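Long-range contacts in diaphanous protein (Entamoeba histolytica, PDB 4DVG), which probably acts as a Rho-family GTPase effector of the formin type, its GTPase-binding and FH3 regions serving to regulate actin assembly: residues 108-112 with 150-154; 114-119 with 130-135; 242-246 with 290-294. All coordinates share one frame; numbering follows the deposited sequence.

Interaction 1. Residues 108-112 with 150-154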
loop_
_atom_site.group_PDB
_atom_site.type_symbol
_atom_site.label_atom_id
_atom_site.label_comp_id
_atom_site.label_asym_id
_atom_site.label_seq_id
_atom_site.Cartn_x
_atom_site.Cartn_y
_atom_site.Cartn_z
ATOM N N LEU B 108 -10.503 -0.194 14.511
ATOM C CA LEU B 108 -10.861 -1.153 13.475
ATOM C C LEU B 108 -12.364 -1.448 13.495
ATOM O O LEU B 108 -13.025 -1.430 12.470
ATOM C CB LEU B 108 -10.086 -2.442 13.668
ATOM C CG LEU B 108 -10.433 -3.542 12.681
ATOM C CD1 LEU B 108 -10.146 -3.099 11.228
ATOM C CD2 LEU B 108 -9.672 -4.794 13.041
ATOM N N ALA B 109 -12.908 -1.703 14.672
ATOM C CA ALA B 109 -14.324 -2.020 14.768
ATOM C C ALA B 109 -15.144 -0.847 14.259
ATOM O O ALA B 109 -16.273 -1.023 13.766
ATOM C CB ALA B 109 -14.703 -2.354 16.197
ATOM N N ASN B 110 -14.559 0.344 14.387
ATOM C CA ASN B 110 -15.217 1.576 13.977
ATOM C C ASN B 110 -15.196 1.756 12.467
ATOM O O ASN B 110 -16.162 2.242 11.862
ATOM C CB ASN B 110 -14.563 2.775 14.653
ATOM C CG ASN B 110 -14.852 2.829 16.142
ATOM O OD1 ASN B 110 -15.773 2.172 16.624
ATOM N ND2 ASN B 110 -14.074 3.616 16.874
ATOM N N LEU B 111 -14.070 1.364 11.883
ATOM C CA LEU B 111 -13.861 1.448 10.459
ATOM C C LEU B 111 -14.669 0.356 9.767
ATOM O O LEU B 111 -15.194 0.566 8.670
ATOM C CB LEU B 111 -12.373 1.296 10.145
ATOM C CG LEU B 111 -11.962 1.341 8.674
ATOM C CD1 LEU B 111 -12.271 2.702 8.101
ATOM C CD2 LEU B 111 -10.485 1.008 8.517
HETATM N N MSE B 112 -14.770 -0.802 10.419
HETATM C CA MSE B 112 -15.540 -1.935 9.899
HETATM C C MSE B 112 -17.026 -1.611 9.788
HETATM O O MSE B 112 -17.690 -2.027 8.843
HETATM C CB MSE B 112 -15.331 -3.167 10.780
HETATM C CG MSE B 112 -13.940 -3.737 10.647
HETATM SE SE MSE B 112 -13.643 -4.666 8.956
HETATM C CE MSE B 112 -14.514 -6.363 9.404
ATOM N N ALA B 150 -7.359 -7.957 16.323
ATOM C CA ALA B 150 -8.541 -7.208 16.709
ATOM C C ALA B 150 -9.742 -7.722 15.942
ATOM O O ALA B 150 -10.830 -7.830 16.510
ATOM C CB ALA B 150 -8.338 -5.726 16.458
ATOM N N LEU B 151 -9.528 -8.028 14.659
ATOM C CA LEU B 151 -10.566 -8.516 13.743
ATOM C C LEU B 151 -11.240 -9.809 14.239
ATOM O O LEU B 151 -12.469 -9.955 14.181
ATOM C CB LEU B 151 -9.983 -8.756 12.339
ATOM C CG LEU B 151 -10.953 -9.428 11.353
ATOM C CD1 LEU B 151 -12.089 -8.508 10.974
ATOM C CD2 LEU B 151 -10.263 -9.913 10.103
ATOM N N ILE B 152 -10.421 -10.736 14.726
ATOM C CA ILE B 152 -10.894 -12.005 15.252
ATOM C C ILE B 152 -11.911 -11.838 16.389
ATOM O O ILE B 152 -12.823 -12.669 16.584
ATOM C CB ILE B 152 -9.708 -12.840 15.743
ATOM C CG1 ILE B 152 -8.872 -13.266 14.535
ATOM C CG2 ILE B 152 -10.201 -14.050 16.577
ATOM C CD1 ILE B 152 -7.695 -14.102 14.849
ATOM N N GLU B 153 -11.746 -10.750 17.135
ATOM C CA GLU B 153 -12.594 -10.471 18.285
ATOM C C GLU B 153 -13.800 -9.565 17.976
ATOM O O GLU B 153 -14.588 -9.274 18.857
ATOM C CB GLU B 153 -11.753 -9.956 19.477
ATOM C CG GLU B 153 -11.040 -11.082 20.269
ATOM O OE1 GLU B 153 -9.205 -9.927 21.314
ATOM O OE2 GLU B 153 -8.699 -11.456 19.820
ATOM N N ILE B 154 -13.947 -9.140 16.727
ATOM C CA ILE B 154 -15.119 -8.370 16.313
ATOM C C ILE B 154 -16.208 -9.311 15.798
ATOM O O ILE B 154 -15.992 -10.027 14.821
ATOM C CB ILE B 154 -14.767 -7.423 15.162
ATOM C CG1 ILE B 154 -13.900 -6.268 15.644
ATOM C CG2 ILE B 154 -16.034 -6.908 14.476
ATOM C CD1 ILE B 154 -13.639 -5.220 14.574
#

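Interaction 2. Residues 114-119 with 130-135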
loop_
_atom_site.group_PDB
_atom_site.type_symbol
_atom_site.label_atom_id
_atom_site.label_comp_id
_atom_site.label_asym_id
_atom_site.label_seq_id
_atom_site.Cartn_x
_atom_site.Cartn_y
_atom_site.Cartn_z
ATOM N N ILE B 114 -18.267 1.350 9.347
ATOM C CA ILE B 114 -18.406 2.269 8.237
ATOM C C ILE B 114 -18.388 1.468 6.954
ATOM O O ILE B 114 -19.147 1.740 6.026
ATOM C CB ILE B 114 -17.289 3.316 8.242
ATOM C CG1 ILE B 114 -17.683 4.475 9.143
ATOM C CG2 ILE B 114 -17.038 3.852 6.858
ATOM C CD1 ILE B 114 -16.512 5.261 9.625
ATOM N N TYR B 115 -17.529 0.464 6.922
ATOM C CA TYR B 115 -17.398 -0.386 5.758
ATOM C C TYR B 115 -18.709 -1.145 5.488
ATOM O O TYR B 115 -19.118 -1.294 4.332
ATOM C CB TYR B 115 -16.237 -1.343 5.975
ATOM C CG TYR B 115 -15.953 -2.266 4.824
ATOM C CD1 TYR B 115 -16.105 -1.838 3.512
ATOM C CD2 TYR B 115 -15.497 -3.565 5.049
ATOM C CE1 TYR B 115 -15.825 -2.678 2.457
ATOM C CE2 TYR B 115 -15.224 -4.418 4.001
ATOM C CZ TYR B 115 -15.390 -3.964 2.703
ATOM O OH TYR B 115 -15.119 -4.801 1.654
ATOM N N LYS B 116 -19.374 -1.609 6.548
ATOM C CA LYS B 116 -20.670 -2.258 6.373
ATOM C C LYS B 116 -21.635 -1.281 5.708
ATOM O O LYS B 116 -22.236 -1.592 4.681
ATOM C CB LYS B 116 -21.231 -2.785 7.711
ATOM C CG LYS B 116 -22.638 -3.415 7.631
ATOM C CD LYS B 116 -22.909 -4.462 8.733
ATOM N NZ LYS B 116 -25.141 -3.687 9.200
ATOM N N LYS B 117 -21.771 -0.096 6.293
ATOM C CA LYS B 117 -22.639 0.938 5.752
ATOM C C LYS B 117 -22.368 1.143 4.266
ATOM O O LYS B 117 -23.299 1.362 3.492
ATOM C CB LYS B 117 -22.436 2.276 6.476
ATOM C CG LYS B 117 -23.321 2.503 7.672
ATOM C CD LYS B 117 -23.038 3.871 8.287
ATOM C CE LYS B 117 -22.515 3.736 9.716
ATOM N NZ LYS B 117 -22.025 5.033 10.284
ATOM N N LYS B 118 -21.093 1.091 3.874
ATOM C CA LYS B 118 -20.716 1.403 2.509
ATOM C C LYS B 118 -21.106 0.250 1.602
ATOM O O LYS B 118 -21.735 0.459 0.562
ATOM C CB LYS B 118 -19.207 1.690 2.373
ATOM C CG LYS B 118 -18.731 2.990 2.979
ATOM C CD LYS B 118 -19.738 4.112 2.787
ATOM C CE LYS B 118 -19.094 5.442 3.167
ATOM N NZ LYS B 118 -20.087 6.533 3.379
ATOM N N ILE B 119 -20.711 -0.957 1.999
ATOM C CA ILE B 119 -21.085 -2.180 1.290
ATOM C C ILE B 119 -22.579 -2.276 0.972
ATOM O O ILE B 119 -22.954 -2.754 -0.103
ATOM C CB ILE B 119 -20.738 -3.430 2.092
ATOM C CG1 ILE B 119 -19.235 -3.686 2.092
ATOM C CG2 ILE B 119 -21.439 -4.617 1.512
ATOM C CD1 ILE B 119 -18.859 -4.936 2.869
ATOM N N GLU B 130 -16.943 5.242 -2.678
ATOM C CA GLU B 130 -16.947 5.205 -1.236
ATOM C C GLU B 130 -16.600 3.797 -0.734
ATOM O O GLU B 130 -15.805 3.642 0.190
ATOM C CB GLU B 130 -18.264 5.730 -0.665
ATOM C CG GLU B 130 -18.401 7.241 -0.798
ATOM C CD GLU B 130 -19.675 7.781 -0.178
ATOM O OE1 GLU B 130 -20.258 7.104 0.698
ATOM O OE2 GLU B 130 -20.103 8.884 -0.578
ATOM N N GLU B 131 -17.155 2.765 -1.367
ATOM C CA GLU B 131 -16.868 1.406 -0.921
ATOM C C GLU B 131 -15.392 1.083 -1.133
ATOM O O GLU B 131 -14.717 0.603 -0.226
ATOM C CB GLU B 131 -17.754 0.375 -1.628
ATOM C CG GLU B 131 -17.575 -1.042 -1.082
ATOM C CD GLU B 131 -18.576 -2.051 -1.639
ATOM O OE1 GLU B 131 -19.787 -1.746 -1.704
ATOM O OE2 GLU B 131 -18.147 -3.167 -2.003
ATOM N N ARG B 132 -14.899 1.371 -2.333
ATOM C CA ARG B 132 -13.514 1.098 -2.687
ATOM C C ARG B 132 -12.465 1.811 -1.826
ATOM O O ARG B 132 -11.439 1.204 -1.531
ATOM C CB ARG B 132 -13.264 1.358 -4.173
ATOM C CG ARG B 132 -14.019 0.405 -5.081
ATOM C CD ARG B 132 -13.523 0.490 -6.483
ATOM N NE ARG B 132 -14.384 -0.223 -7.414
ATOM C CZ ARG B 132 -14.366 -0.002 -8.727
ATOM N NH1 ARG B 132 -13.527 0.905 -9.221
ATOM N NH2 ARG B 132 -15.175 -0.678 -9.538
ATOM N N LYS B 133 -12.703 3.071 -1.431
ATOM C CA LYS B 133 -11.775 3.743 -0.510
ATOM C C LYS B 133 -11.663 2.934 0.776
ATOM O O LYS B 133 -10.555 2.728 1.292
ATOM C CB LYS B 133 -12.169 5.194 -0.184
ATOM C CG LYS B 133 -11.549 6.234 -1.108
ATOM C CD LYS B 133 -10.056 6.011 -1.317
ATOM C CE LYS B 133 -9.468 6.988 -2.357
ATOM N NZ LYS B 133 -10.270 7.147 -3.637
ATOM N N CYS B 134 -12.813 2.475 1.274
ATOM C CA CYS B 134 -12.849 1.586 2.430
ATOM C C CYS B 134 -11.885 0.409 2.304
ATOM O O CYS B 134 -11.123 0.129 3.225
ATOM C CB CYS B 134 -14.259 1.051 2.648
ATOM S SG CYS B 134 -15.199 1.989 3.813
ATOM N N CYS B 135 -11.932 -0.284 1.172
ATOM C CA CYS B 135 -11.048 -1.414 0.970
ATOM C C CYS B 135 -9.632 -0.945 1.031
ATOM O O CYS B 135 -8.759 -1.636 1.584
ATOM C CB CYS B 135 -11.292 -2.069 -0.388
ATOM S SG CYS B 135 -12.890 -2.877 -0.467
#

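Interaction 3. Residues 242-246 with 290-294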
loop_
_atom_site.group_PDB
_atom_site.type_symbol
_atom_site.label_atom_id
_atom_site.label_comp_id
_atom_site.label_asym_id
_atom_site.label_seq_id
_atom_site.Cartn_x
_atom_site.Cartn_y
_atom_site.Cartn_z
ATOM N N LEU B 242 -5.500 -21.027 -3.006
ATOM C CA LEU B 242 -4.982 -22.337 -2.660
ATOM C C LEU B 242 -4.482 -22.394 -1.219
ATOM O O LEU B 242 -4.730 -23.356 -0.505
ATOM C CB LEU B 242 -3.894 -22.758 -3.643
ATOM C CG LEU B 242 -4.574 -23.185 -4.946
ATOM C CD1 LEU B 242 -3.653 -23.194 -6.152
ATOM C CD2 LEU B 242 -5.216 -24.556 -4.726
ATOM N N VAL B 243 -3.778 -21.357 -0.794
ATOM C CA VAL B 243 -3.230 -21.340 0.546
ATOM C C VAL B 243 -4.347 -21.388 1.571
ATOM O O VAL B 243 -4.266 -22.115 2.551
ATOM C CB VAL B 243 -2.342 -20.118 0.774
ATOM C CG1 VAL B 243 -1.912 -20.065 2.204
ATOM C CG2 VAL B 243 -1.133 -20.157 -0.158
ATOM N N LEU B 244 -5.412 -20.642 1.323
ATOM C CA LEU B 244 -6.562 -20.645 2.229
ATOM C C LEU B 244 -7.229 -22.029 2.309
ATOM O O LEU B 244 -7.610 -22.502 3.386
ATOM C CB LEU B 244 -7.602 -19.611 1.781
ATOM C CG LEU B 244 -8.811 -19.599 2.700
ATOM C CD1 LEU B 244 -8.291 -19.374 4.092
ATOM C CD2 LEU B 244 -9.844 -18.554 2.298
ATOM N N ILE B 245 -7.378 -22.664 1.153
ATOM C CA ILE B 245 -8.049 -23.942 1.067
ATOM C C ILE B 245 -7.278 -24.970 1.853
ATOM O O ILE B 245 -7.831 -25.613 2.741
ATOM C CB ILE B 245 -8.243 -24.404 -0.384
ATOM C CG1 ILE B 245 -9.408 -23.639 -1.014
ATOM C CG2 ILE B 245 -8.574 -25.882 -0.432
ATOM C CD1 ILE B 245 -9.285 -23.543 -2.534
ATOM N N ASN B 246 -5.999 -25.103 1.540
ATOM C CA ASN B 246 -5.124 -25.993 2.275
ATOM C C ASN B 246 -5.078 -25.734 3.780
ATOM O O ASN B 246 -4.985 -26.679 4.558
ATOM C CB ASN B 246 -3.727 -26.042 1.647
ATOM C CG ASN B 246 -3.734 -26.787 0.325
ATOM O OD1 ASN B 246 -4.673 -27.548 0.056
ATOM N ND2 ASN B 246 -2.708 -26.572 -0.511
ATOM N N SER B 290 1.202 -26.062 -3.979
ATOM C CA SER B 290 -0.047 -26.048 -3.226
ATOM C C SER B 290 -1.000 -27.109 -3.754
ATOM O O SER B 290 -1.708 -27.755 -2.983
ATOM C CB SER B 290 -0.720 -24.678 -3.292
ATOM O OG SER B 290 0.036 -23.712 -2.593
ATOM N N ILE B 291 -1.022 -27.273 -5.071
ATOM C CA ILE B 291 -1.863 -28.282 -5.685
ATOM C C ILE B 291 -1.342 -29.671 -5.330
ATOM O O ILE B 291 -2.115 -30.537 -4.919
ATOM C CB ILE B 291 -1.954 -28.112 -7.205
ATOM C CG1 ILE B 291 -2.678 -26.808 -7.547
ATOM C CG2 ILE B 291 -2.686 -29.278 -7.819
ATOM C CD1 ILE B 291 -2.823 -26.559 -9.036
ATOM N N ASN B 292 -0.037 -29.890 -5.459
ATOM C CA ASN B 292 0.511 -31.170 -5.028
ATOM C C ASN B 292 0.174 -31.463 -3.558
ATOM O O ASN B 292 -0.134 -32.601 -3.202
ATOM C CB ASN B 292 2.020 -31.270 -5.285
ATOM C CG ASN B 292 2.347 -31.542 -6.741
ATOM O OD1 ASN B 292 1.452 -31.853 -7.530
ATOM N ND2 ASN B 292 3.634 -31.427 -7.108
ATOM N N ASP B 293 0.210 -30.435 -2.714
ATOM C CA ASP B 293 0.043 -30.641 -1.284
ATOM C C ASP B 293 -1.339 -31.193 -1.044
ATOM O O ASP B 293 -1.509 -32.136 -0.265
ATOM C CB ASP B 293 0.248 -29.347 -0.481
ATOM C CG ASP B 293 1.717 -28.928 -0.399
ATOM O OD1 ASP B 293 2.616 -29.717 -0.798
ATOM O OD2 ASP B 293 1.973 -27.799 0.072
ATOM N N PHE B 294 -2.311 -30.603 -1.734
ATOM C CA PHE B 294 -3.700 -31.006 -1.639
ATOM C C PHE B 294 -3.850 -32.495 -1.937
ATOM O O PHE B 294 -4.406 -33.233 -1.135
ATOM C CB PHE B 294 -4.580 -30.179 -2.588
ATOM C CG PHE B 294 -6.022 -30.585 -2.568
ATOM C CD1 PHE B 294 -6.917 -29.963 -1.720
ATOM C CD2 PHE B 294 -6.475 -31.619 -3.371
ATOM C CE1 PHE B 294 -8.251 -30.358 -1.682
ATOM C CE2 PHE B 294 -7.801 -32.023 -3.341
ATOM C CZ PHE B 294 -8.692 -31.401 -2.502
#

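Interaction 1. Residues 108-112 with 150-154
Ile154, just past the end of helix 145-152, turns its CD1 methyl onto helix 108-120, where it rests 3.5 Å from Ala109 CB and 4.1 Å from Leu108 CG. The first torsion (chi1 -72°) sets CG1 opposite the carbonyl carbon, and from there the extended chain carries CD1 across to the helix. Ala109 suits the spot because its single methyl leaves the helix surface low enough for the isoleucine tip to lie against it. Beside this pair, Leu108 CD2 lies 3.8 Å from Ala150 CB and 4.0 Å from Leu151 CB, so that one branched leucine spans two neighbouring positions of the turn. Met112, a selenomethionine, sits one turn further along helix 108-120. Its chain is bent at chi2 and chi3 (-73° and -80°), which swings CE to 3.6 Å from Leu151 CD1; the two side chains cross at about a right angle.

All of this is apolar packing without a hydrogen bond across it, consistent with the armadillo-like helical packing of related diaphanous formins. Further out, Leu138 of helix 127-141 and Phe142 lie against Leu108, while Leu160 and Leu161 pack on Met112. Leu161 also touches Leu151, whose other neighbours include Glu181 and Thr185 of helix 172-187.

Interaction 2. Residues 114-119 with 130-135
Tyr115 lays its ring against helix 127-141 so that two cysteines meet it at a slant, neither squarely on a face nor at an edge. Cys134 SG is 5.1 Å from the centroid of the Tyr115 ring, while Cys134 CB lies 3.5 Å from Tyr115 CD1. Cys135 SG lies near the phenol end, 3.6 Å from Tyr115 OH. The edge of the ring is met by Glu131 CG, and Ile119 CD1 sits over one face, offset toward the rim. Compact, polarisable cysteines let the bulky ring fit into an interface whose segment axes come within 8.9 Å.

Lys118 and Glu130 make the salt bridge of this contact, the lysine chain bending at chi2 (-38°) before straightening. Lys118 NZ thereby reaches Glu130 OE1 at 2.7 Å, entering from above the carboxylate plane, 39° out of it; NZ also bonds Asp79 O. Lys118 CG meanwhile lies 3.8 Å from Cys134 SG, its aliphatic stem packing against the thiol. Glu131 runs out extended past Ile119, and its carboxylate is held by Arg169 and Ser167, which probably eases the cost of burying it.

The two helices run roughly antiparallel, their segments at 146°, as a hairpin. Helix 160-165 adds Leu160 and Leu161 to Tyr115, and helix 172-187 adds Ile178 to the same ring and Asn174 to Cys135.

Interaction 3. Residues 242-246 with 290-294
Helix 236-249 and the first turn of helix 290-309 lie side by side in the FH3 region, pointing nearly the same way, in a contact that mixes one side-chain-to-backbone hydrogen bond with apolar packing. The segment axes make 21° and approach to 10.0 Å. Asn246 supplies the bond: its ND2 donates to Ser290 O at 2.9 Å (152° at the hydrogen), with the acceptor close to the amide plane. That carbonyl also takes the helical bond from Phe294 N, and the two donors reach it from opposite faces of its plane. Asparagine thus joins the neighbouring backbone without displacing the bond of the turn.

Its OD1 points to the Phe294 ring edge, 3.7 Å from CD1, with amide and ring nearly coplanar. This would place the partly negative oxygen beside ring hydrogens. At the other end Leu242 CB lies 3.7 Å from Ser290 CB, where a small residue allows close approach, and Leu242 CD1 meets Ile291 CG1 at 4.0 Å. Phe294 continues onto Leu269 and Leu273 of helix 269-277, and Ile291 onto Met276 there. Near-parallel helices in direct contact, with helices 254-265 and 269-277 between them in sequence, are consistent with an armadillo-like solenoid, as in related formins.

How the interactions relate
Interactions 1 and 2 share helix 108-120: its first turns face residues 150-154, and its later turns pair with helix 127-141. Their centres are 14 Å apart, and because 130-135 precedes 150-154 in sequence, the hairpin of interaction 2 falls within the longer chain excursion spanned by interaction 1. Both belong to the GTPase-binding region. Interaction 3 comes later, in the FH3 region, on the opposite side of the chain's centre; its centre is 28 Å from that of interaction 1 and 31 Å from that of interaction 2, with no touch. Helix 172-187 touches residues of all three segment pairs, which is consistent with one continuous helical scaffold.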